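Side-chain contacts in ThiJ/PfpI domain protein (Brachyspira murdochii, PDB 4HCJ), which is of unestablished function but belongs to the DJ-1/PfpI family, is probably a hydrolase and binds magnesium: residues A[43-48]-A[62-67]; A[70-75]-A[171-176]; A[96-101]-A[151-156]; A[103-108]-A[167-172]; A[109-114]-A[118-123]. All coordinates share one frame; numbering follows the deposited sequence.

Contact 1 (A[43-48]-A[62-67]); sequences TFIGTA and FSEVDA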
# COMPACT_ATOMS: atom_id res chain seq x y z
N THR A 43 8.21 8.82 7.38
CA THR A 43 9.53 8.96 7.95
C THR A 43 9.64 10.04 9.02
O THR A 43 10.67 10.14 9.67
CB THR A 43 10.55 9.25 6.84
OG1 THR A 43 10.09 10.36 6.07
CG2 THR A 43 10.75 8.05 5.92
N PHE A 44 8.59 10.83 9.20
CA PHE A 44 8.57 11.86 10.24
C PHE A 44 7.13 12.08 10.67
O PHE A 44 6.21 11.77 9.91
CB PHE A 44 9.20 13.17 9.75
CG PHE A 44 8.42 13.87 8.66
CD1 PHE A 44 7.51 14.88 8.97
CD2 PHE A 44 8.59 13.52 7.33
CE1 PHE A 44 6.79 15.52 7.96
CE2 PHE A 44 7.88 14.14 6.32
CZ PHE A 44 6.98 15.15 6.63
N ILE A 45 6.93 12.64 11.86
CA ILE A 45 5.60 13.01 12.33
C ILE A 45 5.36 14.46 11.94
O ILE A 45 6.08 15.37 12.38
CB ILE A 45 5.47 12.87 13.87
CG1 ILE A 45 5.76 11.43 14.30
CG2 ILE A 45 4.10 13.35 14.34
CD1 ILE A 45 4.85 10.43 13.68
N GLY A 46 4.33 14.70 11.15
CA GLY A 46 4.02 16.05 10.71
C GLY A 46 3.23 16.00 9.42
O GLY A 46 2.63 14.98 9.09
N THR A 47 3.25 17.09 8.68
CA THR A 47 2.39 17.23 7.52
C THR A 47 3.06 16.70 6.26
O THR A 47 4.16 17.13 5.92
CB THR A 47 2.01 18.70 7.32
OG1 THR A 47 1.46 19.18 8.55
CG2 THR A 47 1.01 18.83 6.18
N ALA A 48 2.40 15.75 5.62
CA ALA A 48 2.81 15.21 4.32
C ALA A 48 2.18 16.02 3.19
O ALA A 48 1.09 16.58 3.35
CB ALA A 48 2.37 13.77 4.21
N PHE A 62 7.34 4.77 10.77
CA PHE A 62 7.39 3.33 10.47
C PHE A 62 7.74 2.55 11.75
O PHE A 62 7.17 1.48 12.02
CB PHE A 62 8.43 3.02 9.39
CG PHE A 62 8.19 3.70 8.08
CD1 PHE A 62 6.91 3.87 7.56
CD2 PHE A 62 9.26 4.20 7.35
CE1 PHE A 62 6.72 4.51 6.34
CE2 PHE A 62 9.08 4.83 6.14
CZ PHE A 62 7.80 4.99 5.63
N SER A 63 8.68 3.09 12.52
CA SER A 63 9.17 2.40 13.69
C SER A 63 8.15 2.27 14.81
O SER A 63 8.38 1.49 15.74
CB SER A 63 10.40 3.11 14.25
OG SER A 63 10.05 4.40 14.72
N GLU A 64 7.04 3.03 14.72
CA GLU A 64 5.97 3.00 15.72
C GLU A 64 4.83 2.07 15.35
O GLU A 64 3.89 1.91 16.12
CB GLU A 64 5.42 4.41 15.94
CG GLU A 64 6.44 5.35 16.59
CD GLU A 64 6.01 6.81 16.63
OE1 GLU A 64 5.24 7.26 15.75
OE2 GLU A 64 6.46 7.53 17.54
N VAL A 65 4.91 1.44 14.19
CA VAL A 65 3.82 0.60 13.74
C VAL A 65 3.78 -0.72 14.48
O VAL A 65 4.79 -1.40 14.60
CB VAL A 65 3.95 0.34 12.23
CG1 VAL A 65 2.98 -0.76 11.78
CG2 VAL A 65 3.73 1.63 11.47
N ASP A 66 2.59 -1.06 14.98
CA ASP A 66 2.31 -2.35 15.60
C ASP A 66 1.25 -3.02 14.74
O ASP A 66 0.13 -2.53 14.63
CB ASP A 66 1.80 -2.15 17.03
CG ASP A 66 1.62 -3.45 17.78
OD1 ASP A 66 1.57 -4.53 17.15
OD2 ASP A 66 1.52 -3.39 19.02
N ALA A 67 1.60 -4.15 14.14
CA ALA A 67 0.67 -4.85 13.26
C ALA A 67 -0.64 -5.27 13.93
O ALA A 67 -1.66 -5.40 13.26
CB ALA A 67 1.34 -6.07 12.61

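Contact 2 (A[70-75]-A[171-176]); sequences FDAVVF and GVLNSL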
# COMPACT_ATOMS: atom_id res chain seq x y z
N PHE A 70 -3.85 -3.11 13.20
CA PHE A 70 -4.34 -2.92 11.83
C PHE A 70 -4.76 -4.22 11.18
O PHE A 70 -4.22 -5.27 11.49
CB PHE A 70 -3.25 -2.26 10.98
CG PHE A 70 -2.85 -0.90 11.46
CD1 PHE A 70 -3.64 0.19 11.15
CD2 PHE A 70 -1.70 -0.71 12.21
CE1 PHE A 70 -3.30 1.46 11.59
CE2 PHE A 70 -1.35 0.56 12.65
CZ PHE A 70 -2.16 1.65 12.34
N ASP A 71 -5.70 -4.14 10.24
CA ASP A 71 -6.11 -5.29 9.44
C ASP A 71 -5.34 -5.38 8.12
O ASP A 71 -5.31 -6.45 7.50
CB ASP A 71 -7.60 -5.22 9.12
CG ASP A 71 -8.48 -5.25 10.36
OD1 ASP A 71 -8.05 -5.76 11.42
OD2 ASP A 71 -9.62 -4.76 10.24
N ALA A 72 -4.78 -4.27 7.66
CA ALA A 72 -4.16 -4.18 6.34
C ALA A 72 -3.14 -3.07 6.37
O ALA A 72 -3.28 -2.09 7.13
CB ALA A 72 -5.20 -3.87 5.28
N VAL A 73 -2.15 -3.21 5.50
CA VAL A 73 -1.23 -2.13 5.15
C VAL A 73 -1.38 -1.84 3.67
O VAL A 73 -1.57 -2.76 2.86
CB VAL A 73 0.23 -2.47 5.55
CG1 VAL A 73 0.75 -3.71 4.82
CG2 VAL A 73 1.15 -1.29 5.31
N VAL A 74 -1.32 -0.55 3.33
CA VAL A 74 -1.44 -0.07 1.95
C VAL A 74 -0.22 0.77 1.61
O VAL A 74 0.00 1.84 2.22
CB VAL A 74 -2.71 0.76 1.77
CG1 VAL A 74 -2.76 1.40 0.39
CG2 VAL A 74 -3.96 -0.09 2.04
N PHE A 75 0.56 0.31 0.65
CA PHE A 75 1.74 1.02 0.14
C PHE A 75 1.32 1.92 -1.02
O PHE A 75 0.95 1.43 -2.10
CB PHE A 75 2.82 0.02 -0.29
CG PHE A 75 3.38 -0.77 0.86
CD1 PHE A 75 4.45 -0.28 1.60
CD2 PHE A 75 2.84 -2.01 1.21
CE1 PHE A 75 4.97 -1.00 2.67
CE2 PHE A 75 3.35 -2.72 2.29
CZ PHE A 75 4.41 -2.20 3.03
N GLY A 171 -13.40 -5.39 -0.15
CA GLY A 171 -13.99 -6.70 -0.36
C GLY A 171 -13.25 -7.80 0.37
O GLY A 171 -13.86 -8.66 1.00
N VAL A 172 -11.93 -7.78 0.32
CA VAL A 172 -11.14 -8.77 1.06
C VAL A 172 -11.34 -8.61 2.57
O VAL A 172 -11.60 -9.58 3.28
CB VAL A 172 -9.65 -8.69 0.68
CG1 VAL A 172 -8.85 -9.65 1.52
CG2 VAL A 172 -9.44 -8.98 -0.82
N LEU A 173 -11.26 -7.39 3.06
CA LEU A 173 -11.41 -7.15 4.48
C LEU A 173 -12.79 -7.51 5.01
O LEU A 173 -12.93 -8.04 6.12
CB LEU A 173 -11.13 -5.69 4.79
CG LEU A 173 -9.65 -5.31 4.64
CD1 LEU A 173 -9.51 -3.81 4.77
CD2 LEU A 173 -8.80 -6.03 5.68
N ASN A 174 -13.83 -7.24 4.22
CA ASN A 174 -15.19 -7.50 4.70
C ASN A 174 -15.50 -8.99 4.80
O ASN A 174 -16.47 -9.38 5.44
CB ASN A 174 -16.23 -6.76 3.85
CG ASN A 174 -16.41 -5.30 4.27
OD1 ASN A 174 -15.95 -4.87 5.34
ND2 ASN A 174 -17.14 -4.55 3.47
N SER A 175 -14.67 -9.82 4.19
CA SER A 175 -14.85 -11.26 4.35
C SER A 175 -14.19 -11.80 5.62
O SER A 175 -14.29 -12.99 5.92
CB SER A 175 -14.37 -12.00 3.10
OG SER A 175 -15.27 -11.79 2.02
N LEU A 176 -13.56 -10.91 6.39
CA LEU A 176 -12.93 -11.28 7.66
C LEU A 176 -13.78 -10.85 8.86
O LEU A 176 -14.53 -9.86 8.78
CB LEU A 176 -11.56 -10.63 7.78
CG LEU A 176 -10.64 -10.80 6.57
CD1 LEU A 176 -9.32 -10.07 6.79
CD2 LEU A 176 -10.39 -12.28 6.30

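Contact 3 (A[96-101]-A[151-156]); sequences LFLDNQ and GNIVTA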
# COMPACT_ATOMS: atom_id res chain seq x y z
N LEU A 96 6.25 -7.96 7.79
CA LEU A 96 5.58 -8.05 9.10
C LEU A 96 4.09 -8.31 8.91
O LEU A 96 3.50 -9.18 9.56
CB LEU A 96 5.78 -6.75 9.88
CG LEU A 96 5.07 -6.62 11.23
CD1 LEU A 96 5.70 -7.54 12.24
CD2 LEU A 96 5.11 -5.16 11.68
N PHE A 97 3.46 -7.53 8.05
CA PHE A 97 2.03 -7.69 7.83
C PHE A 97 1.72 -9.03 7.18
O PHE A 97 0.78 -9.72 7.58
CB PHE A 97 1.46 -6.51 7.03
CG PHE A 97 1.07 -5.34 7.91
CD1 PHE A 97 2.02 -4.55 8.51
CD2 PHE A 97 -0.26 -5.05 8.13
CE1 PHE A 97 1.65 -3.49 9.32
CE2 PHE A 97 -0.64 -3.99 8.95
CZ PHE A 97 0.32 -3.22 9.54
N LEU A 98 2.52 -9.42 6.19
CA LEU A 98 2.29 -10.72 5.54
C LEU A 98 2.38 -11.85 6.56
O LEU A 98 1.52 -12.74 6.59
CB LEU A 98 3.25 -10.96 4.39
CG LEU A 98 2.80 -12.10 3.47
CD1 LEU A 98 1.61 -11.70 2.60
CD2 LEU A 98 3.97 -12.58 2.63
N ASP A 99 3.43 -11.83 7.37
CA ASP A 99 3.68 -12.92 8.32
C ASP A 99 2.64 -12.99 9.43
O ASP A 99 2.45 -14.04 10.03
CB ASP A 99 5.08 -12.79 8.92
CG ASP A 99 6.18 -13.09 7.92
OD1 ASP A 99 5.88 -13.60 6.82
OD2 ASP A 99 7.36 -12.82 8.25
N ASN A 100 1.97 -11.87 9.69
CA ASN A 100 0.92 -11.83 10.68
C ASN A 100 -0.46 -12.01 10.09
O ASN A 100 -1.46 -11.69 10.72
CB ASN A 100 1.01 -10.55 11.50
CG ASN A 100 2.09 -10.64 12.56
OD1 ASN A 100 1.89 -11.23 13.61
ND2 ASN A 100 3.25 -10.09 12.27
N GLN A 101 -0.50 -12.54 8.87
CA GLN A 101 -1.75 -12.92 8.21
C GLN A 101 -2.67 -11.73 7.99
O GLN A 101 -3.90 -11.88 8.01
CB GLN A 101 -2.47 -14.04 8.98
CG GLN A 101 -1.85 -15.42 8.81
CD GLN A 101 -0.46 -15.52 9.41
OE1 GLN A 101 -0.25 -15.18 10.58
NE2 GLN A 101 0.50 -15.97 8.61
N GLY A 151 -5.00 -13.90 -2.81
CA GLY A 151 -5.10 -14.20 -1.40
C GLY A 151 -5.14 -12.93 -0.58
O GLY A 151 -6.01 -12.09 -0.78
N ASN A 152 -4.18 -12.78 0.33
CA ASN A 152 -4.10 -11.59 1.18
C ASN A 152 -3.31 -10.45 0.54
O ASN A 152 -3.16 -9.41 1.16
CB ASN A 152 -3.45 -11.93 2.52
CG ASN A 152 -4.33 -12.77 3.40
OD1 ASN A 152 -5.49 -13.02 3.09
ND2 ASN A 152 -3.79 -13.21 4.52
N ILE A 153 -2.79 -10.65 -0.67
CA ILE A 153 -2.03 -9.64 -1.38
C ILE A 153 -2.94 -8.98 -2.42
O ILE A 153 -3.59 -9.67 -3.20
CB ILE A 153 -0.77 -10.26 -2.03
CG1 ILE A 153 0.19 -10.75 -0.94
CG2 ILE A 153 -0.10 -9.29 -2.99
CD1 ILE A 153 1.34 -11.58 -1.44
N VAL A 154 -2.98 -7.65 -2.43
CA VAL A 154 -3.77 -6.92 -3.40
C VAL A 154 -2.89 -5.86 -4.04
O VAL A 154 -2.21 -5.11 -3.34
CB VAL A 154 -5.01 -6.22 -2.76
CG1 VAL A 154 -5.84 -5.54 -3.83
CG2 VAL A 154 -5.85 -7.24 -1.98
N THR A 155 -2.86 -5.80 -5.37
CA THR A 155 -2.06 -4.81 -6.06
C THR A 155 -2.91 -4.10 -7.11
O THR A 155 -3.92 -4.62 -7.60
CB THR A 155 -0.79 -5.42 -6.70
OG1 THR A 155 -1.17 -6.46 -7.61
CG2 THR A 155 0.18 -5.96 -5.65
N ALA A 156 -2.48 -2.88 -7.47
CA ALA A 156 -3.15 -2.11 -8.50
C ALA A 156 -2.12 -1.29 -9.27
O ALA A 156 -1.02 -1.03 -8.79
CB ALA A 156 -4.24 -1.22 -7.92
O HOH W 1 -0.92 -12.29 5.05

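Contact 4 (A[103-108]-A[167-172]); sequences IVAGIG and NAVVGV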
# COMPACT_ATOMS: atom_id res chain seq x y z
N ILE A 103 -3.73 -8.25 5.48
CA ILE A 103 -3.76 -7.89 4.07
C ILE A 103 -2.59 -6.96 3.76
O ILE A 103 -2.30 -6.02 4.53
CB ILE A 103 -5.12 -7.23 3.70
CG1 ILE A 103 -6.29 -8.22 3.93
CG2 ILE A 103 -5.10 -6.62 2.30
CD1 ILE A 103 -6.06 -9.70 3.73
N VAL A 104 -1.90 -7.24 2.66
CA VAL A 104 -0.78 -6.44 2.21
C VAL A 104 -1.13 -5.93 0.83
O VAL A 104 -1.26 -6.73 -0.12
CB VAL A 104 0.54 -7.23 2.21
CG1 VAL A 104 1.70 -6.30 1.92
CG2 VAL A 104 0.74 -7.95 3.55
N ALA A 105 -1.30 -4.62 0.70
CA ALA A 105 -1.81 -4.05 -0.53
C ALA A 105 -0.88 -2.95 -1.02
O ALA A 105 -0.33 -2.21 -0.20
CB ALA A 105 -3.22 -3.50 -0.31
N GLY A 106 -0.72 -2.82 -2.32
CA GLY A 106 0.07 -1.75 -2.89
C GLY A 106 -0.54 -1.26 -4.18
O GLY A 106 -1.14 -2.04 -4.93
N ILE A 107 -0.32 0.01 -4.46
CA ILE A 107 -0.82 0.63 -5.66
C ILE A 107 0.27 1.44 -6.33
O ILE A 107 1.05 2.13 -5.68
CB ILE A 107 -2.11 1.46 -5.39
CG1 ILE A 107 -2.63 2.11 -6.67
CG2 ILE A 107 -1.92 2.47 -4.25
CD1 ILE A 107 -4.07 2.61 -6.58
N GLY A 108 0.33 1.33 -7.65
CA GLY A 108 1.34 2.07 -8.39
C GLY A 108 2.73 1.74 -7.88
O GLY A 108 3.06 0.58 -7.62
N ASN A 167 -11.89 -0.51 -3.46
CA ASN A 167 -13.04 -1.40 -3.39
C ASN A 167 -12.62 -2.87 -3.25
O ASN A 167 -13.25 -3.64 -2.52
CB ASN A 167 -13.95 -1.22 -4.61
CG ASN A 167 -14.73 0.08 -4.58
OD1 ASN A 167 -15.10 0.57 -3.52
ND2 ASN A 167 -15.02 0.64 -5.76
N ALA A 168 -11.56 -3.26 -3.97
CA ALA A 168 -11.07 -4.64 -3.87
C ALA A 168 -10.52 -4.95 -2.48
O ALA A 168 -10.78 -6.02 -1.93
CB ALA A 168 -10.01 -4.92 -4.94
N VAL A 169 -9.78 -4.00 -1.90
CA VAL A 169 -9.27 -4.17 -0.54
C VAL A 169 -10.42 -4.30 0.46
O VAL A 169 -10.40 -5.18 1.33
CB VAL A 169 -8.29 -3.04 -0.17
CG1 VAL A 169 -7.93 -3.08 1.30
CG2 VAL A 169 -7.04 -3.12 -1.04
N VAL A 170 -11.42 -3.42 0.35
CA VAL A 170 -12.59 -3.51 1.23
C VAL A 170 -13.27 -4.88 1.08
O VAL A 170 -13.69 -5.48 2.08
CB VAL A 170 -13.58 -2.36 0.94
CG1 VAL A 170 -14.93 -2.62 1.63
CG2 VAL A 170 -12.99 -1.03 1.40
N GLY A 171 -13.40 -5.39 -0.15
CA GLY A 171 -13.99 -6.70 -0.36
C GLY A 171 -13.25 -7.80 0.37
O GLY A 171 -13.86 -8.66 1.00
N VAL A 172 -11.93 -7.78 0.32
CA VAL A 172 -11.14 -8.77 1.06
C VAL A 172 -11.34 -8.61 2.57
O VAL A 172 -11.60 -9.58 3.28
CB VAL A 172 -9.65 -8.69 0.68
CG1 VAL A 172 -8.85 -9.65 1.52
CG2 VAL A 172 -9.44 -8.98 -0.82

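Contact 5 (A[109-114]-A[118-123]); sequences SGVVIM and KILEEI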
# COMPACT_ATOMS: atom_id res chain seq x y z
N SER A 109 3.55 2.77 -7.72
CA SER A 109 4.93 2.56 -7.29
C SER A 109 5.06 1.91 -5.90
O SER A 109 6.12 1.39 -5.57
CB SER A 109 5.71 3.86 -7.36
OG SER A 109 5.84 4.25 -8.71
N GLY A 110 4.00 1.93 -5.09
CA GLY A 110 4.05 1.21 -3.83
C GLY A 110 4.30 -0.29 -3.98
O GLY A 110 4.88 -0.92 -3.09
N VAL A 111 3.89 -0.87 -5.12
CA VAL A 111 4.07 -2.30 -5.35
C VAL A 111 5.56 -2.66 -5.34
O VAL A 111 5.92 -3.78 -4.97
CB VAL A 111 3.38 -2.74 -6.66
CG1 VAL A 111 3.61 -4.22 -6.95
CG2 VAL A 111 1.88 -2.45 -6.59
N VAL A 112 6.44 -1.74 -5.77
CA VAL A 112 7.86 -2.03 -5.81
C VAL A 112 8.44 -2.33 -4.42
O VAL A 112 9.34 -3.15 -4.28
CB VAL A 112 8.65 -0.94 -6.54
CG1 VAL A 112 10.15 -1.22 -6.52
CG2 VAL A 112 8.14 -0.81 -7.97
N ILE A 113 7.92 -1.67 -3.37
CA ILE A 113 8.37 -1.98 -2.02
C ILE A 113 8.11 -3.45 -1.71
O ILE A 113 8.96 -4.16 -1.15
CB ILE A 113 7.69 -1.08 -0.98
CG1 ILE A 113 8.12 0.38 -1.18
CG2 ILE A 113 8.00 -1.55 0.45
CD1 ILE A 113 7.29 1.39 -0.39
N MSE A 114 6.90 -3.90 -2.03
CA MSE A 114 6.52 -5.30 -1.81
C MSE A 114 7.39 -6.27 -2.63
O MSE A 114 7.85 -7.31 -2.11
CB MSE A 114 5.04 -5.46 -2.12
CG MSE A 114 4.15 -4.68 -1.14
SE MSE A 114 2.35 -4.32 -1.79
CE MSE A 114 1.68 -6.13 -2.02
N LYS A 118 10.58 -9.15 -1.30
CA LYS A 118 10.53 -10.57 -1.67
C LYS A 118 9.25 -11.25 -1.21
O LYS A 118 9.24 -12.45 -0.95
CB LYS A 118 11.75 -11.34 -1.15
CG LYS A 118 13.03 -10.78 -1.67
CD LYS A 118 13.02 -10.87 -3.16
CE LYS A 118 13.37 -9.56 -3.77
NZ LYS A 118 14.78 -9.65 -4.29
N ILE A 119 8.17 -10.49 -1.13
CA ILE A 119 6.88 -11.10 -0.82
C ILE A 119 6.01 -11.34 -2.04
O ILE A 119 4.90 -11.86 -1.92
CB ILE A 119 6.09 -10.30 0.26
CG1 ILE A 119 5.62 -8.92 -0.24
CG2 ILE A 119 6.89 -10.21 1.57
CD1 ILE A 119 4.40 -8.42 0.52
N LEU A 120 6.51 -11.00 -3.22
CA LEU A 120 5.75 -11.19 -4.45
C LEU A 120 6.33 -12.29 -5.34
O LEU A 120 5.90 -12.45 -6.49
CB LEU A 120 5.62 -9.90 -5.26
CG LEU A 120 5.03 -8.71 -4.49
CD1 LEU A 120 4.91 -7.49 -5.42
CD2 LEU A 120 3.68 -9.04 -3.89
N GLU A 121 7.29 -13.07 -4.83
CA GLU A 121 7.86 -14.13 -5.65
C GLU A 121 6.80 -15.17 -6.00
O GLU A 121 6.15 -15.73 -5.12
CB GLU A 121 9.04 -14.78 -4.94
CG GLU A 121 10.17 -13.84 -4.63
CD GLU A 121 11.48 -14.56 -4.43
OE1 GLU A 121 11.61 -15.33 -3.46
OE2 GLU A 121 12.40 -14.37 -5.25
N GLU A 122 6.62 -15.41 -7.30
CA GLU A 122 5.63 -16.37 -7.81
C GLU A 122 4.19 -15.95 -7.52
O GLU A 122 3.30 -16.78 -7.58
CB GLU A 122 5.92 -17.80 -7.31
CG GLU A 122 7.39 -18.15 -7.29
CD GLU A 122 8.06 -18.01 -8.63
OE1 GLU A 122 7.44 -18.37 -9.65
OE2 GLU A 122 9.23 -17.53 -8.68
N ILE A 123 3.96 -14.66 -7.25
CA ILE A 123 2.63 -14.13 -6.98
C ILE A 123 2.14 -13.32 -8.17
O ILE A 123 2.90 -12.56 -8.78
CB ILE A 123 2.64 -13.23 -5.71
CG1 ILE A 123 3.22 -13.96 -4.49
CG2 ILE A 123 1.25 -12.66 -5.42
CD1 ILE A 123 2.44 -15.22 -4.09

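Contact 1 (A[43-48]-A[62-67])
One face of the Phe62 ring carries the backbone N of Thr43, which sits 4.2 Å above the ring plane and is displaced from the ring centre. Beside it the Thr43 methyl CG2 comes within 3.6 Å of Phe62 CE2. The two side chains lie next to each other and point the same way. Thr43 CG2 stands beside its own backbone N (OG1 at chi1 52°), and this puts methyl and amide against the same ring. The second flat group is the Glu64 carboxylate, whose OE1 is 3.8 Å from Ile45 CD1. That touch is only a close approach of a methyl to an oxygen; the polar partner of OE1 is the backbone N of Leu61. The contact lies at the outer end of the sheet of an alpha-beta-alpha sandwich, where strand 55-61 pairs antiparallel with the outermost strand 46-50 and parallel with strand 37-42. A backbone hydrogen bond between Phe62 and Ser42 ties the exits of the two parallel strands together. After Phe62 the chain turns in a short 3-10 segment, with Val65 N bonded to Phe62 O at 3.1 Å. Thr90 and Leu93 of helix 88-99 also pack on the Phe62 ring.

Contact 2 (A[70-75]-A[171-176])
This is a small, buried van der Waals contact between the start of a central strand and the last turn of the C-terminal helix: Asp71 and Ala72 on one side, Leu173 on the other. One methyl does nearly all the work. Leu173 CD2 meets Asp71 CB at 3.7 Å and lies 4.0 Å from the carbonyl oxygen Asp71 O, while Ala72 CB is 4.2 Å from the same CD2. The methyl therefore rests across the bend between two consecutive residues. No hydrogen bond crosses the contact. Leu173 CG lies beside the backbone N (chi1 -71°), which directs the leucine's fork at the strand. Asp71 offers its CB to the leucine and spends its carboxylate elsewhere: OD1 accepts from Thr7 N, and OD2 takes a weak bond from Asn8 N. The aspartate thus has an apolar stem on the helix and a polar end tied to the incoming N-terminal chain. After the last helical turn Leu176 N bonds back to Leu173 O at 3.0 Å, and Lys6 NZ also donates to that oxygen. Leu173 touches Ile103 of the next strand as well, so its side chain bridges two neighbouring parallel strands. A C-terminal helix laid in this way on one face of the parallel core of a mixed sheet belongs to the alpha-beta-alpha sandwich of the DJ-1/PfpI family.

Contact 3 (A[96-101]-A[151-156])
Leu98 reaches Ile153 with a single methyl. From CB the chain runs to CG, which is anti to the backbone N (chi1 -165°) and brings the fork toward Ile153. CD1 lies 3.9 Å from Ile153 CG1 and 4.1 Å from Ile153 CD1, touching the end of the isoleucine, whereas CD2 turns to Ile119. A polar link runs beside this apolar one. A water donates to Leu98 O at 2.9 Å and accepts from Asn152 ND2 at 3.1 Å, joining the end of the helix to the loop just before the strand. The helix stops in a Schellman motif: Gln101, with positive phi, is its C-prime residue, and Gln101 N bonds to Leu98 O while Lys102 N bonds to Phe97 O. The preceding residue, Asn100, donates from ND2 back to Leu96 O at 2.9 Å, nearly straight at 164°. It reaches that oxygen from the carbonyl face opposite to Asn100 N, giving the oxygen two donors. Helix 88-99 and helix 110-116 cover the same side of the sheet: Ile153 packs on Met114 of the latter, while Val154 turns to Phe165 and Val169 of helix 162-174.

Contact 4 (A[103-108]-A[167-172])
Ile103 and Val172 cross obliquely, and Ala105 faces Val169, in the packing of a helix on the parallel core of the mixed sheet that builds one outer layer of the alpha-beta-alpha sandwich. Two points of touch, two residues apart on the strand and three on the helix, show that helix 162-174 runs back against the direction of strand 103-107. At the first point Val172 CG1 does the touching for the helix; it is anti to its backbone N, at chi1 176°. It lies against the outer arm of the isoleucine, 3.6 Å from Ile103 CD1 and 3.8 Å from Ile103 CG1. That arm is twisted away from a staggered shape, with chi2 at -32°, probably a slightly strained setting. Asn152 also lies against Ile103. At the second point a small residue meets a branched one: Ala105 points its CB at the helix, and the valine answers with CG2, the methyl beside its own backbone N. Both strand residues carry backbone bonds to strand 72-75, in the middle of the sheet. Just past Ile107, Gly108 has a positive phi of 56°, consistent with the nucleophile-elbow position where relatives such as DJ-1 carry a cysteine. Phe31 of helix 21-33 also packs on Val169, while the CG2 methyl of Val169 stops 3.9 Å from Ala105 CB.

Contact 5 (A[109-114]-A[118-123])
Met114 O is the polar atom on which the turn closes. Ile119 N donates to it in a weak but nearly straight bond, 3.3 Å with an N-H...O angle of 163°. Ile119 CG1 presses on the same oxygen, also at 3.3 Å, because chi1 of 68° sets CG1 between the isoleucine's own N and carbonyl carbon. This bond belongs to the Schellman motif that ends helix 110-116, with Lys118 as the residue of positive phi. Met114 is modelled as selenomethionine, and its CB is the hub of the apolar part. Ile119 CG1 is 4.0 Å from it, and Leu120 CD1 comes within 3.9 Å of Met114 CB. The two methyls of Leu120 divide the helix between them. CD1 also meets Val111 CG1 at 3.8 Å, the side chains crossing at about a right angle, while CD2 touches Met114 CE at 4.0 Å; the bend at chi3 of the selenomethionine (61°) helps turn CE that way. An alanine at Leu120 would remove both methyls and is likely to open a gap beside Val111, with the selenomethionine tip freer to turn. Leu120 then starts a type II turn, closed by Ile123 N bonding to Leu120 O at 3.0 Å, which leads into the short strand 124-125. The whole unit is wedged on one face of the sheet: Leu120 lies on Ile153 and Met114 on Thr155 of strand 153-156, and Ile119 packs on Val104 of strand 103-107 and on Ala94 and Lys95 of helix 88-99.

How the contacts relate
Contacts 2 and 4 share the C-terminal helix and sit about 7 Å apart centre to centre, on strands that probably hydrogen-bond through Phe75 N and Ala105 O (2.8 Å). Contact 3 lies about 9 Å from each, and its strand probably hydrogen-bonds to that of contact 4 through Val154 O and Gly106 N (2.9 Å). The centres of contacts 3 and 5 are about 10 Å apart. Contact 1, at the far rim, touches contact 3 through Val65 and Phe97. In contact 5 the Lys118 side chain, in one of two conformers, is about 4 Å from a magnesium ion, which implies no ligation, and about 5 Å from His137, seen to bind magnesium in a structure of this protein but not in this chain.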